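Side-chain contacts in L-threonine 3-dehydrogenase (PDB 7OL1), which probably oxidises the hydroxyl-bearing carbon of L-threonine, as a member of the NAD(P)-dependent epimerase/dehydratase family: residues Ile34-Thr39 / Glu60-Cys65; Lys41-Tyr46 / Val51-Arg56; Val209-Glu214 / Glu270-Ser275; Thr263-Ser268 / Asp322-Asp327. All blocks are in the same frame, centred on the assembly; numbering follows the deposited sequence.

Overall arrangement
From the N terminus, helix 33-46 serves two contacts. Contact 1 closes the longer loop, bringing residues 60-65 back against 34-39. Contact 2 is nested inside it and joins the end of the helix to strand 51-55. The two touch, with centres 9 Å apart, and tie the first beta-alpha-beta unit to the loop that follows it. Contacts 3 and 4 come later in the chain. Their segments alternate, so their loops cross: 209-214 meets 270-275, and 263-268 meets 322-327. Their centres are 10 Å apart and they also touch. Together they join helices 207-217, 269-277 and 321-334 to strand 265-266. Contacts 1 and 3 have centres about 25 Å apart.

Contact 1: residues Ile34-Thr39 / Glu60-Cys65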
loop_
_atom_site.group_PDB
_atom_site.type_symbol
_atom_site.label_atom_id
_atom_site.label_comp_id
_atom_site.label_asym_id
_atom_site.label_seq_id
_atom_site.Cartn_x
_atom_site.Cartn_y
_atom_site.Cartn_z
ATOM N N ILE A 34 21.944 -1.974 8.815
ATOM C CA ILE A 34 22.424 -1.226 7.617
ATOM C C ILE A 34 23.053 0.102 8.063
ATOM O O ILE A 34 24.192 0.400 7.633
ATOM C CB ILE A 34 21.255 -0.957 6.642
ATOM C CG1 ILE A 34 20.461 -2.229 6.314
ATOM C CG2 ILE A 34 21.720 -0.179 5.410
ATOM C CD1 ILE A 34 19.386 -2.048 5.254
ATOM N N GLY A 35 22.327 0.920 8.831
ATOM C CA GLY A 35 22.874 2.199 9.336
ATOM C C GLY A 35 24.230 2.040 10.040
ATOM O O GLY A 35 25.178 2.823 9.745
ATOM N N SER A 36 24.356 1.074 10.955
ATOM C CA SER A 36 25.622 0.832 11.689
ATOM C C SER A 36 26.792 0.904 10.706
ATOM O O SER A 36 27.756 1.636 10.994
ATOM C CB SER A 36 25.601 -0.455 12.425
ATOM O OG SER A 36 24.714 -0.349 13.520
ATOM N N GLU A 37 26.692 0.229 9.562
ATOM C CA GLU A 37 27.849 0.091 8.641
ATOM C C GLU A 37 27.807 1.186 7.577
ATOM O O GLU A 37 28.903 1.548 7.084
ATOM C CB GLU A 37 27.887 -1.308 8.033
ATOM C CG GLU A 37 27.535 -2.385 9.037
ATOM C CD GLU A 37 28.022 -3.752 8.619
ATOM O OE1 GLU A 37 29.071 -3.788 7.896
ATOM O OE2 GLU A 37 27.355 -4.760 9.024
ATOM N N LEU A 38 26.621 1.687 7.227
ATOM C CA LEU A 38 26.504 2.745 6.185
ATOM C C LEU A 38 27.139 4.051 6.695
ATOM O O LEU A 38 27.900 4.670 5.904
ATOM C CB LEU A 38 25.043 2.970 5.768
ATOM C CG LEU A 38 24.879 4.006 4.655
ATOM C CD1 LEU A 38 25.392 3.451 3.331
ATOM C CD2 LEU A 38 23.438 4.486 4.519
ATOM N N THR A 39 26.860 4.471 7.943
ATOM C CA THR A 39 27.238 5.831 8.432
ATOM C C THR A 39 28.773 5.902 8.423
ATOM O O THR A 39 29.331 6.918 7.917
ATOM C CB THR A 39 26.583 6.221 9.769
ATOM O OG1 THR A 39 27.412 5.856 10.868
ATOM C CG2 THR A 39 25.216 5.614 9.999
ATOM N N GLU A 60 24.813 2.011 23.937
ATOM C CA GLU A 60 26.034 2.022 24.792
ATOM C C GLU A 60 27.284 2.362 23.968
ATOM O O GLU A 60 27.702 3.549 23.978
ATOM C CB GLU A 60 26.155 0.665 25.496
ATOM C CG GLU A 60 25.087 0.428 26.559
ATOM C CD GLU A 60 24.383 -0.924 26.531
ATOM O OE1 GLU A 60 24.654 -1.723 25.619
ATOM O OE2 GLU A 60 23.549 -1.172 27.423
ATOM N N GLY A 61 27.846 1.358 23.281
ATOM C CA GLY A 61 29.146 1.426 22.590
ATOM C C GLY A 61 29.026 0.995 21.142
ATOM O O GLY A 61 29.842 0.176 20.688
ATOM N N ASN A 62 28.028 1.519 20.434
ATOM C CA ASN A 62 27.999 1.486 18.952
ATOM C C ASN A 62 29.145 2.368 18.460
ATOM O O ASN A 62 29.371 3.452 19.010
ATOM C CB ASN A 62 26.643 1.939 18.409
ATOM C CG ASN A 62 26.355 1.451 17.002
ATOM O OD1 ASN A 62 27.015 1.839 16.038
ATOM N ND2 ASN A 62 25.334 0.626 16.861
ATOM N N PRO A 63 29.933 1.918 17.449
ATOM C CA PRO A 63 30.955 2.765 16.829
ATOM C C PRO A 63 30.422 4.163 16.491
ATOM O O PRO A 63 31.063 5.135 16.844
ATOM C CB PRO A 63 31.352 2.032 15.530
ATOM C CG PRO A 63 30.416 0.818 15.439
ATOM C CD PRO A 63 29.899 0.575 16.845
ATOM N N VAL A 64 29.245 4.203 15.860
ATOM C CA VAL A 64 28.606 5.427 15.290
ATOM C C VAL A 64 28.675 6.538 16.332
ATOM O O VAL A 64 29.299 7.579 16.045
ATOM C CB VAL A 64 27.133 5.197 14.898
ATOM C CG1 VAL A 64 26.519 6.480 14.381
ATOM C CG2 VAL A 64 26.948 4.081 13.888
ATOM N N CYS A 65 28.060 6.266 17.493
ATOM C CA CYS A 65 27.733 7.210 18.595
ATOM C C CYS A 65 28.981 7.904 19.140
ATOM O O CYS A 65 28.810 8.948 19.787
ATOM C CB CYS A 65 27.057 6.487 19.750
ATOM S SG CYS A 65 25.267 6.402 19.536
#
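T39 and V64 meet with their side chains at about a right angle. As modelled, the hydroxyl of T39 does the touching. OG1 lies 3.5 Å from V64 CG2 and 3.7 Å from V64 CG1, so in the model it faces both methyls of the valine. V64 has CG1 anti to the backbone N (chi1 178°), which leaves CG2 on the side of the helix. There CG2 also comes within 3.9 Å of the backbone oxygen S36 O. One methyl thus touches S36 O and T39 OG1, about a turn apart.

The second meeting is polar but loose. S36 OG and N62 ND2 are 3.5 Å apart, and no hydrogen bond joins them. The S36 hydroxyl is instead bonded back to G32 O, one turn earlier. The other end of the N62 amide is used within its own loop. V64 N donates to N62 OD1 at 3.3 Å, with an N-H...O angle of 157°. The donor lies in the carbonyl plane, on a lone pair of OD1. This bond helps fix the rotation of the amide and the bend of the loop.

A30 and L31 extend the packing, against T39 and V64 in turn. The N62 bond is an Asx turn, placed in the loop after the second strand of a Rossmann fold. The loop packs on the first turns of helix 33-46, which follows G32 and carries G35.

Contact 2: residues Lys41-Tyr46 / Val51-Arg56; sequences KLRNEY and VIASSR
R43 and V51 are brought together by the first torsion of each. In R43, CG stands anti to the carbonyl carbon (chi1 -87°), and the chain then runs extended from CG to NE. In V51, CG1 is anti to the backbone N (chi1 175°), and CG2 is turned to the helix backbone. The two side chains cross obliquely, with R43 CG 4.0 Å from V51 CB. V51 CG2 fits against the previous residue of the helix, 4.0 Å from L42 CB and 3.7 Å from L42 O.

Further out, the arginine follows the strand. Its NH2 comes to 4.1 Å from A53 CB, which sits oblique to the guanidinium plane. V51 O lies at the guanidinium edge, near its plane, but is not hydrogen-bonded to it. The polar grip comes from another direction: R43 NH1 is bonded to V64 O. This buried charge thus has a backbone carbonyl as partner.

The axes of segment 41-46 and strand 51-55 run nearly antiparallel, at 167°, and approach to 9.0 Å. Helix and strand are the second and third elements of the beta-alpha-beta unit 25-28, 33-46, 51-55. V51 also touches I27 of the first strand, A53 touches V64, and L42 packs on V244 of helix 236-248.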
loop_
_atom_site.group_PDB
_atom_site.type_symbol
_atom_site.label_atom_id
_atom_site.label_comp_id
_atom_site.label_asym_id
_atom_site.label_seq_id
_atom_site.Cartn_x
_atom_site.Cartn_y
_atom_site.Cartn_z
ATOM N N LYS A 41 30.794 4.099 6.407
ATOM C CA LYS A 41 31.228 4.124 4.989
ATOM C C LYS A 41 31.131 5.565 4.456
ATOM O O LYS A 41 32.123 6.072 3.871
ATOM C CB LYS A 41 30.419 3.121 4.161
ATOM C CG LYS A 41 30.639 3.264 2.662
ATOM C CD LYS A 41 29.924 2.264 1.785
ATOM C CE LYS A 41 29.835 2.769 0.358
ATOM N NZ LYS A 41 31.018 2.406 -0.454
ATOM N N LEU A 42 29.982 6.211 4.644
ATOM C CA LEU A 42 29.704 7.538 4.029
ATOM C C LEU A 42 30.565 8.616 4.706
ATOM O O LEU A 42 30.952 9.586 4.004
ATOM C CB LEU A 42 28.210 7.839 4.151
ATOM C CG LEU A 42 27.281 6.839 3.464
ATOM C CD1 LEU A 42 25.827 7.192 3.722
ATOM C CD2 LEU A 42 27.544 6.802 1.973
ATOM N N ARG A 43 30.860 8.450 6.003
ATOM C CA ARG A 43 31.812 9.307 6.768
ATOM C C ARG A 43 33.174 9.293 6.073
ATOM O O ARG A 43 33.655 10.391 5.731
ATOM C CB ARG A 43 31.966 8.830 8.216
ATOM C CG ARG A 43 30.925 9.423 9.154
ATOM C CD ARG A 43 30.808 8.787 10.533
ATOM N NE ARG A 43 29.863 9.608 11.283
ATOM C CZ ARG A 43 29.426 9.366 12.514
ATOM N NH1 ARG A 43 29.836 8.304 13.184
ATOM N NH2 ARG A 43 28.563 10.204 13.067
ATOM N N ASN A 44 33.728 8.091 5.844
ATOM C CA ASN A 44 35.034 7.870 5.163
ATOM C C ASN A 44 35.021 8.514 3.778
ATOM O O ASN A 44 36.052 9.085 3.409
ATOM C CB ASN A 44 35.389 6.395 5.006
ATOM C CG ASN A 44 35.669 5.716 6.332
ATOM O OD1 ASN A 44 35.865 6.366 7.360
ATOM N ND2 ASN A 44 35.688 4.395 6.328
ATOM N N GLU A 45 33.892 8.453 3.065
ATOM C CA GLU A 45 33.805 8.783 1.617
ATOM C C GLU A 45 33.354 10.222 1.380
ATOM O O GLU A 45 33.547 10.714 0.245
ATOM C CB GLU A 45 32.833 7.829 0.919
ATOM C CG GLU A 45 33.369 6.418 0.813
ATOM C CD GLU A 45 32.567 5.438 -0.026
ATOM O OE1 GLU A 45 31.838 5.852 -0.987
ATOM O OE2 GLU A 45 32.696 4.257 0.285
ATOM N N TYR A 46 32.686 10.851 2.345
ATOM C CA TYR A 46 32.013 12.162 2.129
ATOM C C TYR A 46 32.366 13.162 3.240
ATOM O O TYR A 46 31.980 14.340 3.081
ATOM C CB TYR A 46 30.498 11.963 2.035
ATOM C CG TYR A 46 29.995 11.311 0.774
ATOM C CD1 TYR A 46 30.045 9.937 0.606
ATOM C CD2 TYR A 46 29.425 12.066 -0.240
ATOM C CE1 TYR A 46 29.597 9.332 -0.559
ATOM C CE2 TYR A 46 28.953 11.475 -1.403
ATOM C CZ TYR A 46 29.038 10.105 -1.561
ATOM O OH TYR A 46 28.561 9.536 -2.701
ATOM N N VAL A 51 28.146 13.985 7.357
ATOM C CA VAL A 51 27.239 12.848 7.649
ATOM C C VAL A 51 26.733 13.003 9.080
ATOM O O VAL A 51 27.560 12.829 10.065
ATOM C CB VAL A 51 27.962 11.510 7.435
ATOM C CG1 VAL A 51 27.104 10.320 7.829
ATOM C CG2 VAL A 51 28.401 11.390 5.999
ATOM N N ILE A 52 25.434 13.289 9.155
ATOM C CA ILE A 52 24.610 13.355 10.392
ATOM C C ILE A 52 23.895 12.019 10.586
ATOM O O ILE A 52 22.854 11.799 9.926
ATOM C CB ILE A 52 23.595 14.499 10.280
ATOM C CG1 ILE A 52 24.299 15.842 10.122
ATOM C CG2 ILE A 52 22.669 14.493 11.466
ATOM C CD1 ILE A 52 24.361 16.279 8.706
ATOM N N ALA A 53 24.413 11.180 11.474
ATOM C CA ALA A 53 23.720 9.967 11.948
ATOM C C ALA A 53 22.672 10.364 12.977
ATOM O O ALA A 53 23.002 11.195 13.788
ATOM C CB ALA A 53 24.701 9.016 12.554
ATOM N N SER A 54 21.485 9.763 12.927
ATOM C CA SER A 54 20.324 10.036 13.807
ATOM C C SER A 54 19.662 8.719 14.231
ATOM O O SER A 54 19.704 7.797 13.447
ATOM C CB SER A 54 19.367 10.971 13.106
ATOM O OG SER A 54 18.375 10.295 12.350
ATOM N N SER A 55 19.065 8.649 15.424
ATOM C CA SER A 55 18.350 7.466 15.972
ATOM C C SER A 55 17.390 7.914 17.076
ATOM O O SER A 55 17.592 8.991 17.582
ATOM C CB SER A 55 19.320 6.430 16.483
ATOM O OG SER A 55 18.645 5.244 16.905
ATOM N N ARG A 56 16.398 7.095 17.418
ATOM C CA ARG A 56 15.428 7.314 18.521
ATOM C C ARG A 56 16.201 7.320 19.849
ATOM O O ARG A 56 15.852 8.141 20.734
ATOM C CB ARG A 56 14.347 6.225 18.482
ATOM C CG ARG A 56 13.151 6.478 19.387
ATOM C CD ARG A 56 12.421 5.200 19.802
ATOM N NE ARG A 56 11.592 5.338 21.006
ATOM C CZ ARG A 56 10.409 5.967 21.070
ATOM N NH1 ARG A 56 9.889 6.546 19.998
ATOM N NH2 ARG A 56 9.744 6.018 22.214
#

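Contact 3: residues Val209-Glu214 / Glu270-Ser275; sequences VDIYYE and EEIADS
I272 is met by two side chains, I211 and Y212. I211 comes with the end of its chain: CD1 is 4.2 Å from I272 CB. The same methyl is 4.3 Å from the backbone atom A273 N. I211 reaches this far because its chain is extended, with CG1 anti to the backbone N (chi1 -164°) and chi2 also near 180°. The two isoleucines meet at a slant.

Y212 uses the far end of its ring. Its OH is 3.7 Å from I272 CG2, and its CZ is 4.2 Å from the same methyl. The two side chains cross at about a right angle, and the methyl stands oblique to the ring. No hydrogen bond joins the two helices here, and the contact is almost wholly apolar.

What positions the tyrosine lies in the next shell. Y212 OH is hydrogen-bonded to T325 OG1 on helix 321-334, and its side chain touches M324 and L332 of that helix. S275 OG has weak hydrogen bonds to D322 OD1 and T325 OG1, so helix 321-334 lies against both helices of the contact.

Segments 209-214 and 270-275 run in roughly the same direction, crossing at -38° with axes 11.2 Å apart. I211 touches Y221 of strand 220-223 and A273 touches I285 of strand 284-287, so both helices also pack on the small two-stranded parallel sheet.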
loop_
_atom_site.group_PDB
_atom_site.type_symbol
_atom_site.label_atom_id
_atom_site.label_comp_id
_atom_site.label_asym_id
_atom_site.label_seq_id
_atom_site.Cartn_x
_atom_site.Cartn_y
_atom_site.Cartn_z
ATOM N N VAL A 209 24.112 -15.710 8.960
ATOM C CA VAL A 209 25.165 -15.009 9.757
ATOM C C VAL A 209 25.646 -15.948 10.868
ATOM O O VAL A 209 26.842 -16.299 10.837
ATOM C CB VAL A 209 24.687 -13.661 10.319
ATOM C CG1 VAL A 209 25.813 -12.939 11.044
ATOM C CG2 VAL A 209 24.120 -12.773 9.219
ATOM N N ASP A 210 24.740 -16.382 11.757
ATOM C CA ASP A 210 25.026 -17.280 12.914
ATOM C C ASP A 210 25.815 -18.525 12.470
ATOM O O ASP A 210 26.633 -19.000 13.265
ATOM C CB ASP A 210 23.741 -17.680 13.655
ATOM C CG ASP A 210 23.899 -17.946 15.150
ATOM O OD1 ASP A 210 25.001 -17.675 15.703
ATOM O OD2 ASP A 210 22.910 -18.415 15.759
ATOM N N ILE A 211 25.595 -19.041 11.261
ATOM C CA ILE A 211 26.307 -20.247 10.740
ATOM C C ILE A 211 27.821 -20.020 10.821
ATOM O O ILE A 211 28.533 -20.975 11.162
ATOM C CB ILE A 211 25.872 -20.604 9.301
ATOM C CG1 ILE A 211 26.299 -22.026 8.925
ATOM C CG2 ILE A 211 26.387 -19.579 8.294
ATOM C CD1 ILE A 211 25.773 -22.493 7.591
ATOM N N TYR A 212 28.303 -18.822 10.493
ATOM C CA TYR A 212 29.758 -18.506 10.461
ATOM C C TYR A 212 30.299 -18.426 11.896
ATOM O O TYR A 212 31.463 -18.821 12.118
ATOM C CB TYR A 212 30.032 -17.208 9.696
ATOM C CG TYR A 212 29.783 -17.277 8.213
ATOM C CD1 TYR A 212 30.667 -17.919 7.371
ATOM C CD2 TYR A 212 28.681 -16.673 7.643
ATOM C CE1 TYR A 212 30.458 -17.976 6.003
ATOM C CE2 TYR A 212 28.451 -16.727 6.278
ATOM C CZ TYR A 212 29.344 -17.378 5.449
ATOM O OH TYR A 212 29.124 -17.422 4.105
ATOM N N TYR A 213 29.485 -17.918 12.831
ATOM C CA TYR A 213 29.808 -17.832 14.280
ATOM C C TYR A 213 29.964 -19.276 14.786
ATOM O O TYR A 213 31.080 -19.642 15.186
ATOM C CB TYR A 213 28.784 -16.976 15.050
ATOM C CG TYR A 213 28.954 -15.473 14.928
ATOM C CD1 TYR A 213 28.857 -14.851 13.696
ATOM C CD2 TYR A 213 29.200 -14.658 16.026
ATOM C CE1 TYR A 213 28.992 -13.480 13.551
ATOM C CE2 TYR A 213 29.346 -13.281 15.900
ATOM C CZ TYR A 213 29.239 -12.689 14.653
ATOM O OH TYR A 213 29.355 -11.347 14.446
ATOM N N GLU A 214 28.922 -20.103 14.669
ATOM C CA GLU A 214 28.921 -21.498 15.192
ATOM C C GLU A 214 29.928 -22.377 14.435
ATOM O O GLU A 214 30.058 -23.539 14.844
ATOM C CB GLU A 214 27.533 -22.143 15.117
ATOM C CG GLU A 214 26.460 -21.444 15.941
ATOM C CD GLU A 214 26.763 -21.280 17.419
ATOM O OE1 GLU A 214 27.448 -22.154 17.979
ATOM O OE2 GLU A 214 26.310 -20.276 18.002
ATOM N N GLU A 270 22.303 -25.841 3.067
ATOM C CA GLU A 270 23.240 -26.925 2.699
ATOM C C GLU A 270 24.281 -26.370 1.697
ATOM O O GLU A 270 25.436 -26.817 1.778
ATOM C CB GLU A 270 22.376 -28.150 2.351
ATOM C CG GLU A 270 22.583 -28.724 0.963
ATOM C CD GLU A 270 21.527 -28.230 -0.016
ATOM O OE1 GLU A 270 20.342 -28.074 0.414
ATOM O OE2 GLU A 270 21.887 -27.988 -1.191
ATOM N N GLU A 271 23.950 -25.387 0.846
ATOM C CA GLU A 271 24.908 -24.815 -0.153
ATOM C C GLU A 271 25.961 -23.945 0.562
ATOM O O GLU A 271 27.094 -23.888 0.033
ATOM C CB GLU A 271 24.228 -23.971 -1.247
ATOM C CG GLU A 271 23.670 -24.738 -2.448
ATOM C CD GLU A 271 22.568 -24.025 -3.247
ATOM O OE1 GLU A 271 21.381 -24.056 -2.817
ATOM O OE2 GLU A 271 22.879 -23.437 -4.312
ATOM N N ILE A 272 25.616 -23.263 1.673
ATOM C CA ILE A 272 26.585 -22.415 2.449
ATOM C C ILE A 272 27.574 -23.381 3.102
ATOM O O ILE A 272 28.795 -23.252 2.844
ATOM C CB ILE A 272 25.968 -21.491 3.531
ATOM C CG1 ILE A 272 24.498 -21.158 3.309
ATOM C CG2 ILE A 272 26.780 -20.207 3.702
ATOM C CD1 ILE A 272 23.982 -20.159 4.311
ATOM N N ALA A 273 27.044 -24.306 3.912
ATOM C CA ALA A 273 27.786 -25.427 4.529
ATOM C C ALA A 273 28.930 -25.848 3.597
ATOM O O ALA A 273 30.095 -25.728 4.019
ATOM C CB ALA A 273 26.845 -26.567 4.807
ATOM N N ASP A 274 28.603 -26.266 2.364
ATOM C CA ASP A 274 29.562 -26.775 1.338
ATOM C C ASP A 274 30.627 -25.715 1.016
ATOM O O ASP A 274 31.773 -26.114 0.698
ATOM C CB ASP A 274 28.856 -27.203 0.043
ATOM C CG ASP A 274 27.960 -28.430 0.167
ATOM O OD1 ASP A 274 27.789 -28.938 1.298
ATOM O OD2 ASP A 274 27.435 -28.872 -0.874
ATOM N N SER A 275 30.262 -24.429 1.056
ATOM C CA SER A 275 31.200 -23.286 0.892
ATOM C C SER A 275 32.024 -23.146 2.174
ATOM O O SER A 275 33.239 -22.895 2.064
ATOM C CB SER A 275 30.490 -22.000 0.543
ATOM O OG SER A 275 31.324 -21.179 -0.271
#

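Contact 4: residues Thr263-Ser268 / Asp322-Asp327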
loop_
_atom_site.group_PDB
_atom_site.type_symbol
_atom_site.label_atom_id
_atom_site.label_comp_id
_atom_site.label_asym_id
_atom_site.label_seq_id
_atom_site.Cartn_x
_atom_site.Cartn_y
_atom_site.Cartn_z
ATOM N N THR A 263 19.889 -8.357 -5.920
ATOM C CA THR A 263 20.335 -9.636 -5.326
ATOM C C THR A 263 21.719 -9.957 -5.881
ATOM O O THR A 263 22.124 -9.326 -6.908
ATOM C CB THR A 263 19.318 -10.745 -5.578
ATOM O OG1 THR A 263 19.701 -11.845 -4.751
ATOM C CG2 THR A 263 19.267 -11.106 -7.043
ATOM N N ALA A 264 22.420 -10.829 -5.157
ATOM C CA ALA A 264 23.799 -11.276 -5.443
ATOM C C ALA A 264 23.847 -12.800 -5.522
ATOM O O ALA A 264 24.791 -13.310 -6.135
ATOM C CB ALA A 264 24.713 -10.777 -4.353
ATOM N N MET A 265 22.878 -13.479 -4.898
ATOM C CA MET A 265 22.888 -14.949 -4.699
ATOM C C MET A 265 21.528 -15.408 -4.139
ATOM O O MET A 265 20.827 -14.572 -3.569
ATOM C CB MET A 265 24.068 -15.395 -3.807
ATOM C CG MET A 265 24.226 -14.707 -2.448
ATOM S SD MET A 265 25.893 -14.860 -1.620
ATOM C CE MET A 265 26.846 -13.677 -2.560
ATOM N N SER A 266 21.134 -16.650 -4.456
ATOM C CA SER A 266 20.144 -17.503 -3.746
ATOM C C SER A 266 20.871 -18.741 -3.223
ATOM O O SER A 266 21.758 -19.230 -3.928
ATOM C CB SER A 266 19.004 -17.945 -4.627
ATOM O OG SER A 266 18.539 -16.876 -5.430
ATOM N N PHE A 267 20.489 -19.257 -2.056
ATOM C CA PHE A 267 21.069 -20.509 -1.532
ATOM C C PHE A 267 20.280 -21.073 -0.342
ATOM O O PHE A 267 19.648 -20.362 0.505
ATOM C CB PHE A 267 22.560 -20.321 -1.253
ATOM C CG PHE A 267 22.955 -19.206 -0.319
ATOM C CD1 PHE A 267 22.656 -19.283 1.037
ATOM C CD2 PHE A 267 23.705 -18.129 -0.779
ATOM C CE1 PHE A 267 23.046 -18.278 1.906
ATOM C CE2 PHE A 267 24.111 -17.135 0.096
ATOM C CZ PHE A 267 23.783 -17.214 1.434
ATOM N N SER A 268 20.306 -22.403 -0.327
ATOM C CA SER A 268 19.775 -23.279 0.737
ATOM C C SER A 268 20.860 -23.425 1.789
ATOM O O SER A 268 22.038 -23.308 1.470
ATOM C CB SER A 268 19.387 -24.610 0.166
ATOM O OG SER A 268 20.518 -25.254 -0.415
ATOM N N ASP A 322 31.087 -17.986 -2.303
ATOM C CA ASP A 322 32.477 -18.346 -1.928
ATOM C C ASP A 322 33.108 -17.093 -1.334
ATOM O O ASP A 322 33.311 -17.100 -0.107
ATOM C CB ASP A 322 33.267 -18.971 -3.083
ATOM C CG ASP A 322 33.377 -20.478 -2.934
ATOM O OD1 ASP A 322 32.442 -21.184 -3.369
ATOM O OD2 ASP A 322 34.368 -20.927 -2.322
ATOM N N LYS A 323 33.322 -16.059 -2.161
ATOM C CA LYS A 323 34.071 -14.826 -1.784
ATOM C C LYS A 323 33.605 -14.382 -0.396
ATOM O O LYS A 323 34.465 -14.139 0.480
ATOM C CB LYS A 323 33.896 -13.694 -2.804
ATOM C CG LYS A 323 35.208 -13.123 -3.331
ATOM C CD LYS A 323 35.288 -11.613 -3.361
ATOM C CE LYS A 323 36.711 -11.094 -3.454
ATOM N NZ LYS A 323 36.740 -9.615 -3.565
ATOM N N MET A 324 32.290 -14.354 -0.190
ATOM C CA MET A 324 31.680 -14.017 1.118
ATOM C C MET A 324 32.230 -14.958 2.194
ATOM O O MET A 324 32.823 -14.453 3.169
ATOM C CB MET A 324 30.157 -14.139 1.066
ATOM C CG MET A 324 29.486 -13.722 2.351
ATOM S SD MET A 324 27.727 -13.458 2.124
ATOM C CE MET A 324 27.102 -15.126 2.303
ATOM N N THR A 325 32.041 -16.268 2.035
ATOM C CA THR A 325 32.421 -17.279 3.058
ATOM C C THR A 325 33.886 -17.082 3.488
ATOM O O THR A 325 34.157 -17.148 4.701
ATOM C CB THR A 325 32.170 -18.707 2.567
ATOM O OG1 THR A 325 30.802 -18.832 2.181
ATOM C CG2 THR A 325 32.486 -19.748 3.621
ATOM N N LYS A 326 34.809 -16.844 2.553
ATOM C CA LYS A 326 36.242 -16.638 2.896
ATOM C C LYS A 326 36.329 -15.408 3.809
ATOM O O LYS A 326 36.776 -15.559 4.968
ATOM C CB LYS A 326 37.116 -16.510 1.642
ATOM C CG LYS A 326 38.574 -16.935 1.827
ATOM C CD LYS A 326 39.526 -16.504 0.713
ATOM C CE LYS A 326 39.224 -17.165 -0.616
ATOM N NZ LYS A 326 39.185 -16.169 -1.708
ATOM N N ASP A 327 35.844 -14.260 3.320
ATOM C CA ASP A 327 35.916 -12.940 4.005
ATOM C C ASP A 327 35.218 -12.979 5.370
ATOM O O ASP A 327 35.679 -12.254 6.263
ATOM C CB ASP A 327 35.285 -11.820 3.184
ATOM C CG ASP A 327 35.811 -10.453 3.569
ATOM O OD1 ASP A 327 36.999 -10.197 3.279
ATOM O OD2 ASP A 327 35.032 -9.661 4.161
#
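The apolar contacts all run through one methyl, M324 CE. It lies 4.1 Å from M265 SD and 4.0 Å from F267 CZ. Both partners cross the M324 side chain at a slant, and the methyl is oblique to the phenylalanine ring. M324 leaves its helix with CG anti to the backbone N (chi1 -176°), then bends at chi3 (84°), which turns CE to segment 263-268.

Within segment 263-268, M265 and F267 are two residues apart and both point to the helix. The sulfur M265 SD lies at the edge of the F267 ring, in its plane. The three side chains thus form one small cluster.

The polar bonds run to other parts of the fold. M265 and F267 have backbone hydrogen bonds to M233 and M231. D327 OD2 bonds Y235 OH, which ties helix 321-334 to strand 232-235.

No hydrogen bond or salt bridge crosses between the two segments. Segment 263-268 and the helix are therefore held together here by van der Waals contact of thioether and aromatic groups, and the polar bonds join each segment to its own neighbours.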